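Local coordinates for protein Bug27 (Bordetella pertussis, PDB 2QPQ) that probably serves as a periplasmic solute-binding protein of the Bug family, capturing a small ligand between two domains in the Venus flytrap manner, at residues 92-103 / 227-236; 104-115 / 191-202. All coordinates share one frame; numbering follows the deposited sequence.

Contact 1: 92-103 / 227-236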
# COMPACT_ATOMS: atom_id res chain seq x y z
N ASP A 92 -6.27 -14.05 13.39
CA ASP A 92 -7.69 -13.70 13.23
C ASP A 92 -8.12 -13.46 11.77
O ASP A 92 -9.27 -13.09 11.52
CB ASP A 92 -8.09 -12.52 14.11
CG ASP A 92 -8.08 -12.86 15.59
OD1 ASP A 92 -8.07 -14.07 15.94
OD2 ASP A 92 -8.08 -11.91 16.39
N PHE A 93 -7.19 -13.61 10.85
CA PHE A 93 -7.39 -13.38 9.43
C PHE A 93 -6.66 -14.45 8.63
O PHE A 93 -5.60 -14.94 9.06
CB PHE A 93 -6.87 -11.99 9.02
CG PHE A 93 -7.49 -10.87 9.80
CD1 PHE A 93 -8.71 -10.31 9.40
CD2 PHE A 93 -6.90 -10.39 10.96
CE1 PHE A 93 -9.31 -9.29 10.17
CE2 PHE A 93 -7.50 -9.37 11.71
CZ PHE A 93 -8.69 -8.84 11.30
N ALA A 94 -7.22 -14.77 7.46
CA ALA A 94 -6.63 -15.72 6.52
C ALA A 94 -6.69 -15.07 5.14
O ALA A 94 -7.72 -14.49 4.73
CB ALA A 94 -7.43 -17.02 6.51
N ALA A 95 -5.60 -15.18 4.43
CA ALA A 95 -5.47 -14.52 3.14
C ALA A 95 -6.21 -15.26 2.04
O ALA A 95 -6.29 -16.49 2.04
CB ALA A 95 -3.99 -14.42 2.77
N VAL A 96 -6.76 -14.50 1.10
CA VAL A 96 -7.43 -15.07 -0.07
C VAL A 96 -6.64 -14.80 -1.34
O VAL A 96 -6.23 -15.74 -2.07
CB VAL A 96 -8.84 -14.48 -0.24
CG1 VAL A 96 -9.48 -15.01 -1.54
CG2 VAL A 96 -9.68 -14.89 1.01
N ILE A 97 -6.37 -13.52 -1.58
CA ILE A 97 -5.68 -13.16 -2.83
C ILE A 97 -5.04 -11.80 -2.72
O ILE A 97 -5.64 -10.89 -2.15
CB ILE A 97 -6.66 -13.20 -4.08
CG1 ILE A 97 -5.91 -12.92 -5.39
CG2 ILE A 97 -7.87 -12.22 -3.90
CD1 ILE A 97 -6.80 -13.24 -6.67
N ASN A 98 -3.81 -11.69 -3.24
CA ASN A 98 -3.19 -10.40 -3.51
C ASN A 98 -3.34 -10.08 -4.98
O ASN A 98 -2.85 -10.85 -5.82
CB ASN A 98 -1.71 -10.45 -3.16
CG ASN A 98 -0.99 -9.18 -3.54
OD1 ASN A 98 -1.54 -8.09 -3.38
ND2 ASN A 98 0.24 -9.32 -4.05
N VAL A 99 -4.01 -8.96 -5.28
CA VAL A 99 -4.40 -8.60 -6.66
C VAL A 99 -3.50 -7.54 -7.38
O VAL A 99 -3.54 -7.40 -8.61
CB VAL A 99 -5.88 -8.19 -6.74
CG1 VAL A 99 -6.80 -9.28 -6.18
CG2 VAL A 99 -6.14 -6.88 -5.96
N ALA A 100 -2.70 -6.80 -6.63
CA ALA A 100 -1.91 -5.71 -7.20
C ALA A 100 -0.85 -5.21 -6.26
O ALA A 100 -1.08 -5.08 -5.03
CB ALA A 100 -2.80 -4.54 -7.59
N TYR A 101 0.27 -4.83 -6.85
CA TYR A 101 1.29 -4.08 -6.13
C TYR A 101 1.28 -2.66 -6.66
O TYR A 101 0.87 -2.42 -7.81
CB TYR A 101 2.65 -4.67 -6.38
CG TYR A 101 2.91 -6.00 -5.71
CD1 TYR A 101 3.37 -6.07 -4.39
CD2 TYR A 101 2.75 -7.20 -6.42
CE1 TYR A 101 3.63 -7.30 -3.79
CE2 TYR A 101 3.00 -8.44 -5.84
CZ TYR A 101 3.45 -8.48 -4.52
OH TYR A 101 3.69 -9.70 -3.94
N VAL A 102 1.71 -1.72 -5.84
CA VAL A 102 2.10 -0.41 -6.38
C VAL A 102 3.35 0.05 -5.64
O VAL A 102 3.35 0.14 -4.39
CB VAL A 102 0.96 0.66 -6.40
CG1 VAL A 102 0.71 1.27 -5.00
CG2 VAL A 102 1.32 1.81 -7.36
N PRO A 103 4.40 0.40 -6.39
CA PRO A 103 5.52 0.97 -5.67
C PRO A 103 5.19 2.39 -5.14
O PRO A 103 4.28 3.07 -5.65
CB PRO A 103 6.63 1.00 -6.72
CG PRO A 103 5.90 1.14 -8.03
CD PRO A 103 4.63 0.36 -7.86
N ASN A 227 7.32 -2.54 -1.60
CA ASN A 227 6.21 -2.57 -2.53
C ASN A 227 4.88 -2.82 -1.80
O ASN A 227 4.76 -3.78 -1.06
CB ASN A 227 6.49 -3.65 -3.59
CG ASN A 227 5.94 -3.31 -4.96
OD1 ASN A 227 5.14 -2.39 -5.13
ND2 ASN A 227 6.31 -4.10 -5.95
N GLN A 228 3.89 -1.96 -2.01
CA GLN A 228 2.61 -2.11 -1.34
C GLN A 228 1.70 -3.08 -2.09
O GLN A 228 1.42 -2.90 -3.25
CB GLN A 228 1.93 -0.76 -1.23
CG GLN A 228 0.52 -0.73 -0.62
CD GLN A 228 0.10 0.70 -0.36
OE1 GLN A 228 0.85 1.44 0.26
NE2 GLN A 228 -1.04 1.11 -0.87
N TRP A 229 1.24 -4.09 -1.39
CA TRP A 229 0.26 -5.06 -1.91
C TRP A 229 -1.13 -4.65 -1.50
O TRP A 229 -1.32 -3.80 -0.60
CB TRP A 229 0.57 -6.49 -1.42
CG TRP A 229 1.04 -6.67 0.04
CD1 TRP A 229 2.33 -6.93 0.45
CD2 TRP A 229 0.23 -6.69 1.24
NE1 TRP A 229 2.36 -7.07 1.81
CE2 TRP A 229 1.10 -6.93 2.32
CE3 TRP A 229 -1.13 -6.49 1.50
CZ2 TRP A 229 0.66 -7.01 3.68
CZ3 TRP A 229 -1.58 -6.56 2.88
CH2 TRP A 229 -0.66 -6.80 3.94
N HIS A 230 -2.10 -5.27 -2.17
CA HIS A 230 -3.51 -4.93 -2.05
C HIS A 230 -4.23 -6.25 -2.24
O HIS A 230 -4.06 -6.91 -3.27
CB HIS A 230 -3.99 -3.98 -3.15
CG HIS A 230 -3.23 -2.69 -3.22
ND1 HIS A 230 -2.00 -2.60 -3.84
CD2 HIS A 230 -3.51 -1.45 -2.75
CE1 HIS A 230 -1.55 -1.36 -3.72
NE2 HIS A 230 -2.45 -0.64 -3.08
N GLY A 231 -5.01 -6.65 -1.25
CA GLY A 231 -5.68 -7.92 -1.39
C GLY A 231 -6.82 -8.05 -0.44
O GLY A 231 -7.22 -7.06 0.20
N LEU A 232 -7.34 -9.29 -0.39
CA LEU A 232 -8.51 -9.61 0.38
C LEU A 232 -8.15 -10.69 1.38
O LEU A 232 -7.46 -11.69 1.04
CB LEU A 232 -9.64 -10.09 -0.58
CG LEU A 232 -10.26 -8.91 -1.39
CD1 LEU A 232 -10.98 -9.35 -2.65
CD2 LEU A 232 -11.22 -8.08 -0.53
N LEU A 233 -8.63 -10.47 2.61
CA LEU A 233 -8.56 -11.45 3.71
C LEU A 233 -9.96 -11.85 4.13
O LEU A 233 -10.93 -11.14 3.80
CB LEU A 233 -7.81 -10.87 4.93
CG LEU A 233 -6.54 -10.05 4.72
CD1 LEU A 233 -5.95 -9.50 6.04
CD2 LEU A 233 -5.46 -10.89 3.98
N VAL A 234 -10.06 -12.95 4.90
CA VAL A 234 -11.33 -13.42 5.46
C VAL A 234 -11.05 -13.74 6.92
O VAL A 234 -9.89 -13.71 7.35
CB VAL A 234 -11.87 -14.68 4.73
CG1 VAL A 234 -12.59 -14.24 3.35
CG2 VAL A 234 -10.74 -15.75 4.53
N PRO A 235 -12.09 -14.03 7.71
CA PRO A 235 -11.81 -14.43 9.07
C PRO A 235 -10.85 -15.65 9.09
O PRO A 235 -10.96 -16.54 8.23
CB PRO A 235 -13.19 -14.77 9.64
CG PRO A 235 -14.17 -13.87 8.79
CD PRO A 235 -13.54 -13.99 7.42
N GLY A 236 -9.95 -15.66 10.08
CA GLY A 236 -8.93 -16.67 10.27
C GLY A 236 -9.36 -18.12 10.18
O GLY A 236 -8.60 -18.93 9.67
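L232 is met by two residues of the other strand, V96 and I97, in a classic beta bulge of the long strand 93-109 of this Venus flytrap fold. L232 O takes the V96 amide at 2.9 Å and a weak second bond from I97 N. With V96 CG1 anti to the backbone N (chi1 175°), CG2 of this bulge residue lies beside that N and meets both methyls of V234 at 3.8 Å, the two side chains crossing at about a right angle. L233 lies on the other face with A95, its CD2 4.0 Å from A95 CB. CG anti to the backbone N carries N98 OD1 to H230 N, which donates to it at 3.1 Å, while N98 ND2 bonds D273. N98 OD1 also touches W229 CB, the amide plane turned 78° from that of the indole, whose NE1 is held by D285. On the face of A100 and V102, Q228 NE2 bonds a bound citrate, probably from the crystallisation liquor, and OE1 bonds Q142. The H230 ring is fixed in rotation at its edge: ND1 donates to A100 O at 2.9 Å, the oxygen in the ring plane but the donor 57° out of the carbonyl plane, and V102 CG1 sits 3.7 Å from H230 CE1.

Contact 2: 104-115 / 191-202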
# COMPACT_ATOMS: atom_id res chain seq x y z
N SER A 104 5.92 2.82 -4.12
CA SER A 104 6.01 4.25 -3.81
C SER A 104 7.07 4.95 -4.65
O SER A 104 7.96 4.32 -5.22
CB SER A 104 6.23 4.51 -2.32
OG SER A 104 5.15 3.93 -1.57
N VAL A 105 6.95 6.27 -4.72
CA VAL A 105 7.90 7.07 -5.46
C VAL A 105 8.30 8.29 -4.67
O VAL A 105 7.45 8.91 -4.02
CB VAL A 105 7.32 7.42 -6.85
CG1 VAL A 105 6.01 8.21 -6.67
CG2 VAL A 105 8.38 8.12 -7.72
N PHE A 106 9.60 8.57 -4.66
CA PHE A 106 10.12 9.82 -4.11
C PHE A 106 9.99 10.88 -5.20
O PHE A 106 10.65 10.78 -6.22
CB PHE A 106 11.58 9.65 -3.70
CG PHE A 106 11.77 8.83 -2.45
CD1 PHE A 106 11.46 7.48 -2.45
CD2 PHE A 106 12.24 9.41 -1.28
CE1 PHE A 106 11.63 6.70 -1.31
CE2 PHE A 106 12.44 8.65 -0.13
CZ PHE A 106 12.13 7.29 -0.14
N VAL A 107 9.12 11.87 -4.98
CA VAL A 107 8.87 12.94 -5.95
C VAL A 107 9.24 14.32 -5.39
O VAL A 107 9.13 14.62 -4.17
CB VAL A 107 7.40 12.91 -6.53
CG1 VAL A 107 7.14 11.61 -7.26
CG2 VAL A 107 6.31 13.05 -5.40
N VAL A 108 9.70 15.16 -6.31
CA VAL A 108 10.09 16.53 -6.01
C VAL A 108 9.41 17.46 -7.04
O VAL A 108 9.02 17.00 -8.12
CB VAL A 108 11.68 16.73 -5.98
CG1 VAL A 108 12.32 15.90 -4.88
CG2 VAL A 108 12.37 16.46 -7.39
N PRO A 109 9.23 18.74 -6.69
CA PRO A 109 8.65 19.70 -7.61
C PRO A 109 9.49 19.82 -8.87
O PRO A 109 10.72 19.62 -8.83
CB PRO A 109 8.76 21.03 -6.85
CG PRO A 109 8.96 20.69 -5.46
CD PRO A 109 9.58 19.36 -5.40
N ALA A 110 8.83 20.13 -9.98
CA ALA A 110 9.50 20.62 -11.20
C ALA A 110 10.50 21.70 -10.80
O ALA A 110 10.18 22.60 -10.00
CB ALA A 110 8.48 21.18 -12.18
N GLY A 111 11.72 21.55 -11.30
CA GLY A 111 12.80 22.49 -11.04
C GLY A 111 13.46 22.39 -9.67
O GLY A 111 14.22 23.30 -9.29
N SER A 112 13.19 21.31 -8.94
CA SER A 112 13.85 21.08 -7.64
C SER A 112 15.38 20.95 -7.76
O SER A 112 15.88 20.40 -8.74
CB SER A 112 13.34 19.76 -7.06
OG SER A 112 14.13 19.33 -5.99
N LYS A 113 16.09 21.40 -6.74
CA LYS A 113 17.55 21.21 -6.66
C LYS A 113 17.97 19.76 -6.59
O LYS A 113 19.13 19.47 -6.85
CB LYS A 113 18.16 21.95 -5.46
CG LYS A 113 17.62 21.47 -4.12
CD LYS A 113 18.34 22.18 -3.01
CE LYS A 113 17.71 21.85 -1.67
NZ LYS A 113 18.44 22.56 -0.55
N TYR A 114 17.04 18.87 -6.22
CA TYR A 114 17.37 17.45 -6.11
C TYR A 114 17.07 16.79 -7.43
O TYR A 114 15.91 16.60 -7.81
CB TYR A 114 16.55 16.73 -5.02
CG TYR A 114 16.67 17.30 -3.64
CD1 TYR A 114 17.92 17.43 -3.01
CD2 TYR A 114 15.53 17.69 -2.94
CE1 TYR A 114 18.02 17.95 -1.72
CE2 TYR A 114 15.63 18.22 -1.66
CZ TYR A 114 16.89 18.33 -1.06
OH TYR A 114 16.95 18.82 0.23
N LYS A 115 18.15 16.42 -8.12
CA LYS A 115 18.10 15.83 -9.43
C LYS A 115 18.13 14.29 -9.37
O LYS A 115 17.59 13.59 -10.25
CB LYS A 115 19.32 16.39 -10.23
CG LYS A 115 19.09 17.73 -11.02
CD LYS A 115 18.52 18.94 -10.24
CE LYS A 115 18.50 20.24 -11.13
NZ LYS A 115 17.71 21.46 -10.62
N ILE A 191 4.04 13.28 -13.01
CA ILE A 191 5.40 13.02 -13.45
C ILE A 191 5.43 13.08 -14.99
O ILE A 191 6.28 13.78 -15.55
CB ILE A 191 5.93 11.69 -12.93
CG1 ILE A 191 6.05 11.72 -11.41
CG2 ILE A 191 7.31 11.37 -13.57
CD1 ILE A 191 6.32 10.36 -10.81
N LYS A 192 4.48 12.42 -15.65
CA LYS A 192 4.37 12.49 -17.14
C LYS A 192 4.18 13.92 -17.66
O LYS A 192 4.79 14.32 -18.68
CB LYS A 192 3.22 11.61 -17.64
CG LYS A 192 3.30 10.14 -17.24
CD LYS A 192 4.40 9.39 -17.96
CE LYS A 192 4.19 7.87 -17.90
NZ LYS A 192 5.31 7.14 -18.62
N ALA A 193 3.33 14.67 -16.97
CA ALA A 193 3.08 16.09 -17.24
C ALA A 193 4.28 17.00 -16.98
O ALA A 193 4.27 18.19 -17.35
CB ALA A 193 1.88 16.57 -16.43
N GLY A 194 5.32 16.46 -16.34
CA GLY A 194 6.51 17.20 -15.95
C GLY A 194 6.28 18.22 -14.84
O GLY A 194 7.06 19.17 -14.66
N LYS A 195 5.20 18.04 -14.08
CA LYS A 195 4.95 18.89 -12.94
C LYS A 195 5.73 18.42 -11.71
O LYS A 195 6.00 19.18 -10.79
CB LYS A 195 3.44 18.95 -12.65
CG LYS A 195 2.67 19.61 -13.79
CD LYS A 195 1.27 19.99 -13.40
CE LYS A 195 0.77 21.17 -14.23
NZ LYS A 195 0.11 22.29 -13.41
N LEU A 196 6.08 17.14 -11.71
CA LEU A 196 6.93 16.55 -10.68
C LEU A 196 8.05 15.78 -11.35
O LEU A 196 7.88 15.30 -12.47
CB LEU A 196 6.16 15.52 -9.83
CG LEU A 196 4.98 16.10 -9.02
CD1 LEU A 196 4.14 14.99 -8.48
CD2 LEU A 196 5.48 17.00 -7.86
N GLN A 197 9.12 15.59 -10.60
CA GLN A 197 10.21 14.75 -10.98
C GLN A 197 10.32 13.61 -9.97
O GLN A 197 10.18 13.84 -8.78
CB GLN A 197 11.42 15.62 -10.90
CG GLN A 197 12.73 15.05 -11.26
CD GLN A 197 13.74 16.18 -11.26
OE1 GLN A 197 13.60 17.14 -12.05
NE2 GLN A 197 14.72 16.13 -10.32
N ALA A 198 10.55 12.39 -10.46
CA ALA A 198 10.71 11.22 -9.61
C ALA A 198 12.18 10.85 -9.39
O ALA A 198 12.93 10.64 -10.35
CB ALA A 198 9.92 10.04 -10.20
N LEU A 199 12.58 10.78 -8.13
CA LEU A 199 13.95 10.43 -7.77
C LEU A 199 14.22 8.91 -7.71
O LEU A 199 15.32 8.43 -8.05
CB LEU A 199 14.31 11.11 -6.46
CG LEU A 199 14.33 12.65 -6.47
CD1 LEU A 199 14.89 13.16 -5.13
CD2 LEU A 199 15.13 13.18 -7.67
N ALA A 200 13.22 8.15 -7.27
CA ALA A 200 13.33 6.70 -7.12
C ALA A 200 11.95 6.11 -6.97
O ALA A 200 11.00 6.82 -6.58
CB ALA A 200 14.16 6.35 -5.88
N VAL A 201 11.86 4.82 -7.30
CA VAL A 201 10.75 3.95 -6.92
C VAL A 201 11.21 2.97 -5.85
O VAL A 201 12.39 2.59 -5.85
CB VAL A 201 10.11 3.23 -8.12
CG1 VAL A 201 9.60 4.25 -9.13
CG2 VAL A 201 11.07 2.25 -8.80
N THR A 202 10.30 2.55 -4.98
CA THR A 202 10.66 1.71 -3.83
C THR A 202 10.57 0.21 -4.10
O THR A 202 10.89 -0.58 -3.23
CB THR A 202 9.75 1.98 -2.60
OG1 THR A 202 8.40 1.62 -2.94
CG2 THR A 202 9.82 3.44 -2.19
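V105 has chi1 59°, which sets CG1 between the backbone N and the carbonyl carbon and turns CG2 anti to the N, where it meets A198 CB at 3.5 Å, tighter than usual van der Waals contact. The same methyl also lies close to A200 O. L199, its CG anti to the carbonyl carbon (chi1 -63°), leans toward the opposite strand, and its CD1 reaches V108 CG1 at 3.8 Å, the two side chains crossing at about a right angle. CD1 touches Y114 CB as well, and CD2 of L199 lies against the carbonyl oxygens of Y114 and K115, so one leucine spans the strand and the loop that follows it. Q197 passes V108 at a slant, its CB 3.7 Å from V108 CG2, and its extended chain takes the amide up to the same loop.

These are neighbouring antiparallel strands, 93-109 and 196-201, in the mixed sheet of the alpha/beta fold. V107 CG1 packs on I191 CD1 at 3.9 Å, where helix 184-192 covers the face shared with V105. Helix 117-123 covers the other face, with L117 against F106 and A200. V108 and Q197 form a hydrogen-bonded pair, N to O both ways. At the loop end, a Schellman motif with G194 leaving the helix and a type II turn from P109 to S112 lie side by side, and A110 N reaches K195 O. At the other end T202 CG2 comes to the edge of the F106 ring, near its plane, 3.8 Å from F106 CE1. T202 OG1, which also bonds L226 O, accepts the amide of S104 at 3.0 Å.

In the fold
From the N terminus the chain passes through strands 10-14 and 67-72 before entering strand 93-109, whose first part belongs to contact 1 and whose second part belongs to contact 2. It then winds through helices 117-123, 141-153 and 165-173 and returns along strand 196-201, closing the inner loop at contact 2. Strand 227-235 comes next and closes the outer loop at contact 1, so contact 2 is nested within it. The centres lie about 29 Å apart, on opposite sides of the chain's centre, yet both reach one sheet. Strand 227-235 also pairs with 67-72, tying in the N-terminal strands; at the junction P103 packs against T202.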